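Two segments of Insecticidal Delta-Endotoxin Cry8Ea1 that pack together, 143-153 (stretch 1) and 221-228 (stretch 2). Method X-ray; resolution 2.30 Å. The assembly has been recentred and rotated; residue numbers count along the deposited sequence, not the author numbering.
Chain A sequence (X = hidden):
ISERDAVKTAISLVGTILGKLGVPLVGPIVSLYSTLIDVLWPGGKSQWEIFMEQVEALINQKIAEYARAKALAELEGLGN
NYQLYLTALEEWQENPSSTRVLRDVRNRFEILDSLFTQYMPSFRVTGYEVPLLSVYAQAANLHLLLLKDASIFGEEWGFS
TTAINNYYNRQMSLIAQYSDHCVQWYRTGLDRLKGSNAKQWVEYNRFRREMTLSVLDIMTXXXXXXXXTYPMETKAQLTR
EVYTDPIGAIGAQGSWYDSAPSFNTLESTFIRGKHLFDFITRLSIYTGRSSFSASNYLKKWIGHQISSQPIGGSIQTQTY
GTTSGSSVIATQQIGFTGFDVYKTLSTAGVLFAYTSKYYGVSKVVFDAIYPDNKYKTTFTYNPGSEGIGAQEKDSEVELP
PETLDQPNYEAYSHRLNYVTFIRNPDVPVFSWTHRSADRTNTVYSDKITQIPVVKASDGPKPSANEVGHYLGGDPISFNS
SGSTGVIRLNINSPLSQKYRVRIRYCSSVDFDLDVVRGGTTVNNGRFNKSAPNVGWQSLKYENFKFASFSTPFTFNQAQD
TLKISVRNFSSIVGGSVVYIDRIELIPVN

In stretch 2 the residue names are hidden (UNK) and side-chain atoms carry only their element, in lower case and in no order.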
# COMPACT_ATOMS: atom_id res chain seq x y z
N HIS A 143 -17.53 5.63 -6.67
CA HIS A 143 -18.91 5.24 -6.34
C HIS A 143 -19.14 5.15 -4.84
O HIS A 143 -20.15 5.66 -4.35
CB HIS A 143 -19.31 3.93 -7.04
CG HIS A 143 -20.79 3.66 -6.97
ND1 HIS A 143 -21.33 2.40 -7.11
CD2 HIS A 143 -21.83 4.49 -6.73
CE1 HIS A 143 -22.64 2.48 -7.00
NE2 HIS A 143 -22.97 3.74 -6.76
N LEU A 144 -18.22 4.56 -4.10
CA LEU A 144 -18.30 4.50 -2.64
C LEU A 144 -18.12 5.85 -1.94
O LEU A 144 -18.67 6.07 -0.83
CB LEU A 144 -17.25 3.52 -2.10
CG LEU A 144 -17.30 2.07 -2.60
CD1 LEU A 144 -16.14 1.25 -2.03
CD2 LEU A 144 -18.66 1.43 -2.24
N LEU A 145 -17.33 6.76 -2.52
CA LEU A 145 -17.24 8.10 -1.94
C LEU A 145 -18.54 8.88 -2.13
O LEU A 145 -18.88 9.76 -1.31
CB LEU A 145 -16.12 8.86 -2.61
CG LEU A 145 -14.68 8.55 -2.25
CD1 LEU A 145 -13.80 9.04 -3.39
CD2 LEU A 145 -14.34 9.26 -0.90
N LEU A 146 -19.25 8.58 -3.22
CA LEU A 146 -20.49 9.24 -3.57
C LEU A 146 -21.55 8.83 -2.56
O LEU A 146 -22.22 9.67 -1.94
CB LEU A 146 -20.94 8.84 -4.99
CG LEU A 146 -22.21 9.55 -5.46
CD1 LEU A 146 -21.93 10.99 -5.75
CD2 LEU A 146 -22.80 8.89 -6.68
N LEU A 147 -21.68 7.52 -2.36
CA LEU A 147 -22.58 6.96 -1.36
C LEU A 147 -22.31 7.49 0.04
O LEU A 147 -23.22 7.61 0.85
CB LEU A 147 -22.55 5.43 -1.41
CG LEU A 147 -23.61 4.71 -2.29
CD1 LEU A 147 -24.49 5.57 -3.23
CD2 LEU A 147 -22.93 3.64 -3.07
N LYS A 148 -21.07 7.87 0.34
CA LYS A 148 -20.77 8.48 1.64
C LYS A 148 -21.32 9.92 1.79
O LYS A 148 -21.66 10.35 2.90
CB LYS A 148 -19.29 8.41 1.88
CG LYS A 148 -18.72 9.32 2.91
CD LYS A 148 -17.20 9.32 2.67
CE LYS A 148 -16.56 10.60 3.13
NZ LYS A 148 -16.62 10.68 4.64
N ASP A 149 -21.42 10.66 0.70
CA ASP A 149 -22.08 11.97 0.72
C ASP A 149 -23.56 11.87 1.11
O ASP A 149 -24.07 12.71 1.88
CB ASP A 149 -21.95 12.64 -0.64
CG ASP A 149 -20.53 12.73 -1.10
OD1 ASP A 149 -19.61 12.65 -0.25
OD2 ASP A 149 -20.32 12.88 -2.31
N ALA A 150 -24.23 10.84 0.58
CA ALA A 150 -25.58 10.48 1.03
C ALA A 150 -25.66 10.34 2.54
O ALA A 150 -26.64 10.76 3.12
CB ALA A 150 -26.06 9.20 0.36
N SER A 151 -24.63 9.77 3.16
CA SER A 151 -24.57 9.65 4.62
C SER A 151 -24.36 10.94 5.38
O SER A 151 -24.87 11.12 6.47
CB SER A 151 -23.47 8.67 5.03
OG SER A 151 -23.98 7.37 4.97
N ILE A 152 -23.56 11.83 4.83
CA ILE A 152 -23.26 13.10 5.48
C ILE A 152 -24.28 14.20 5.17
O ILE A 152 -24.54 15.04 6.02
CB ILE A 152 -21.84 13.57 5.12
CG1 ILE A 152 -20.83 12.48 5.49
CG2 ILE A 152 -21.46 14.84 5.88
CD1 ILE A 152 -19.58 12.53 4.65
N PHE A 153 -24.87 14.17 3.97
CA PHE A 153 -25.65 15.29 3.47
C PHE A 153 -27.10 14.94 3.16
O PHE A 153 -27.91 15.82 2.91
CB PHE A 153 -25.00 15.87 2.22
CG PHE A 153 -23.53 16.22 2.36
CD1 PHE A 153 -22.63 15.85 1.36
CD2 PHE A 153 -23.06 16.96 3.45
CE1 PHE A 153 -21.27 16.17 1.44
CE2 PHE A 153 -21.71 17.30 3.56
CZ PHE A 153 -20.81 16.88 2.55
N UNK A 221 -8.69 1.39 1.54
CA UNK A 221 -9.29 2.55 2.21
C UNK A 221 -10.83 2.52 2.20
O UNK A 221 -11.48 3.29 2.93
c UNK A 221 -6.63 4.07 2.96
c UNK A 221 -8.75 3.85 1.61
c UNK A 221 -6.85 5.26 0.81
c UNK A 221 -7.21 4.00 1.54
N UNK A 222 -11.41 1.62 1.37
CA UNK A 222 -12.88 1.54 1.19
C UNK A 222 -13.70 1.50 2.49
O UNK A 222 -14.75 2.13 2.56
c UNK A 222 -12.80 -0.37 -3.41
c UNK A 222 -12.19 1.95 -3.04
c UNK A 222 -13.28 0.36 0.28
c UNK A 222 -12.48 1.80 -1.68
c UNK A 222 -12.33 0.86 -3.90
c UNK A 222 -12.94 0.55 -1.19
c UNK A 222 -13.09 -0.51 -2.08
N UNK A 223 -13.24 0.71 3.50
CA UNK A 223 -14.03 0.65 4.76
C UNK A 223 -14.14 1.97 5.50
O UNK A 223 -15.10 2.19 6.27
c UNK A 223 -12.07 -0.19 3.54
c UNK A 223 -12.42 -1.17 4.62
c UNK A 223 -13.23 -0.36 5.63
N UNK A 224 -13.17 2.85 5.32
CA UNK A 224 -13.18 4.12 6.03
C UNK A 224 -14.11 5.14 5.36
O UNK A 224 -14.23 6.29 5.84
c UNK A 224 -8.99 2.54 5.99
c UNK A 224 -11.78 4.68 6.24
c UNK A 224 -10.96 4.00 7.35
s UNK A 224 -10.51 2.30 6.92
N UNK A 225 -14.78 4.73 4.28
CA UNK A 225 -15.84 5.58 3.69
C UNK A 225 -17.18 5.37 4.37
O UNK A 225 -18.16 6.05 4.05
c UNK A 225 -12.52 5.95 -0.19
c UNK A 225 -13.70 6.33 1.87
c UNK A 225 -14.70 5.00 0.09
c UNK A 225 -16.02 5.34 2.20
o UNK A 225 -11.42 6.13 -0.96
c UNK A 225 -12.56 6.52 1.10
c UNK A 225 -13.59 5.19 -0.70
c UNK A 225 -14.79 5.57 1.37
N UNK A 226 -17.22 4.41 5.29
CA UNK A 226 -18.35 4.17 6.18
C UNK A 226 -18.32 5.22 7.31
O UNK A 226 -17.47 5.18 8.20
o UNK A 226 -20.25 3.19 8.02
c UNK A 226 -19.33 2.39 7.70
c UNK A 226 -18.23 2.76 6.74
o UNK A 226 -19.28 1.24 8.14
N UNK A 227 -19.25 6.16 7.25
CA UNK A 227 -19.24 7.26 8.19
C UNK A 227 -19.92 6.96 9.53
O UNK A 227 -19.77 7.72 10.48
s UNK A 227 -17.05 9.46 6.68
c UNK A 227 -18.85 9.06 6.38
c UNK A 227 -19.75 8.56 7.55
c UNK A 227 -16.21 7.90 6.87
N UNK A 228 -20.64 5.84 9.62
CA UNK A 228 -21.11 5.36 10.90
C UNK A 228 -19.97 4.69 11.67
O UNK A 228 -19.85 4.90 12.86
c UNK A 228 -26.90 4.30 8.98
n UNK A 228 -25.71 4.87 9.21
c UNK A 228 -22.32 4.41 10.77
n UNK A 228 -27.29 3.25 9.70
c UNK A 228 -23.40 5.03 9.94
c UNK A 228 -24.74 4.41 10.21
n UNK A 228 -27.71 4.81 8.04
O HOH W 1 -13.62 8.92 4.42
O HOH W 2 -21.54 5.89 5.17
O HOH W 3 -26.15 6.91 6.86

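Position 221 carries four side-chain carbons, forked at the second, and does not touch the helix: its CB is 8.2 Å from Leu 145 CD2. The fork beyond a single CB identifies Leu 221.

At position 222 one carbon leads to a ring of six carbons with no heteroatom. The methyl CD1 of Leu 144 sits over one face of this ring, 20° off the normal, a CH-pi contact. The residue is Phe 222, and its closest ring atom is CG, 3.4 Å from Leu 144 CD1.

Position 223 has three carbons closing a ring onto the backbone N. Its CA-to-CB bond points away from the helix, and it makes no contact there. It is Pro 223.

Position 224 is an unbranched run of two carbons, a sulfur and a terminal carbon. Its CA-to-CB bond points sideways and the side chain makes no contact with stretch 1. This is Met 224, whose backbone O accepts a hydrogen bond from water 1 at 3.1 Å.

At position 225 one carbon precedes a six-carbon ring bearing an oxygen. Leu 145 CD2 lies over one ring face, 14° off the normal, while Leu 144 CB approaches the edge. This is Tyr 225, with CD1 3.7 Å from Leu 144 CB. The N of Tyr 225 donates to Phe 222 O (3.1 Å), within the 3-10 segment.

Position 226 has two carbons, the second carrying two oxygens, and its CA-to-CB bond points away from stretch 1. It is Asp 226, whose OD2 accepts a weak hydrogen bond from the N of residue 228 at 3.1 Å.

Position 227 repeats the unbranched pattern of two carbons, sulfur and carbon, and its second carbon packs against Ile 152 CD1. It is Met 227, with CG 3.9 Å from Ile 152 CD1. The 2.4 Å separation of Lys 148 NZ and Met 227 SD is a clash in the model and supports no bonding claim.

Position 228 has three carbons, a nitrogen, then a carbon carrying two more nitrogens, and meets stretch 1 through water: Arg 228. Its NH2 donates to water 3 (2.9 Å), which also hydrogen-bonds Ser 151 OG at 2.9 Å.

The contact buries 416 Å², both sides summed, without a direct hydrogen bond. Leu 144 and Leu 145 supply aliphatic groups to the two aromatic rings, and CB of Lys 148 packs 3.4 Å from Tyr 225 O. Near the helix's later residues, water completes the polar connections: water 2 joins Ser 151 OG (2.9 Å) to Met 227 N (3.1 Å), and water 3 extends the link to Arg 228.

Stretch 2 221-228: LFPMYDMR
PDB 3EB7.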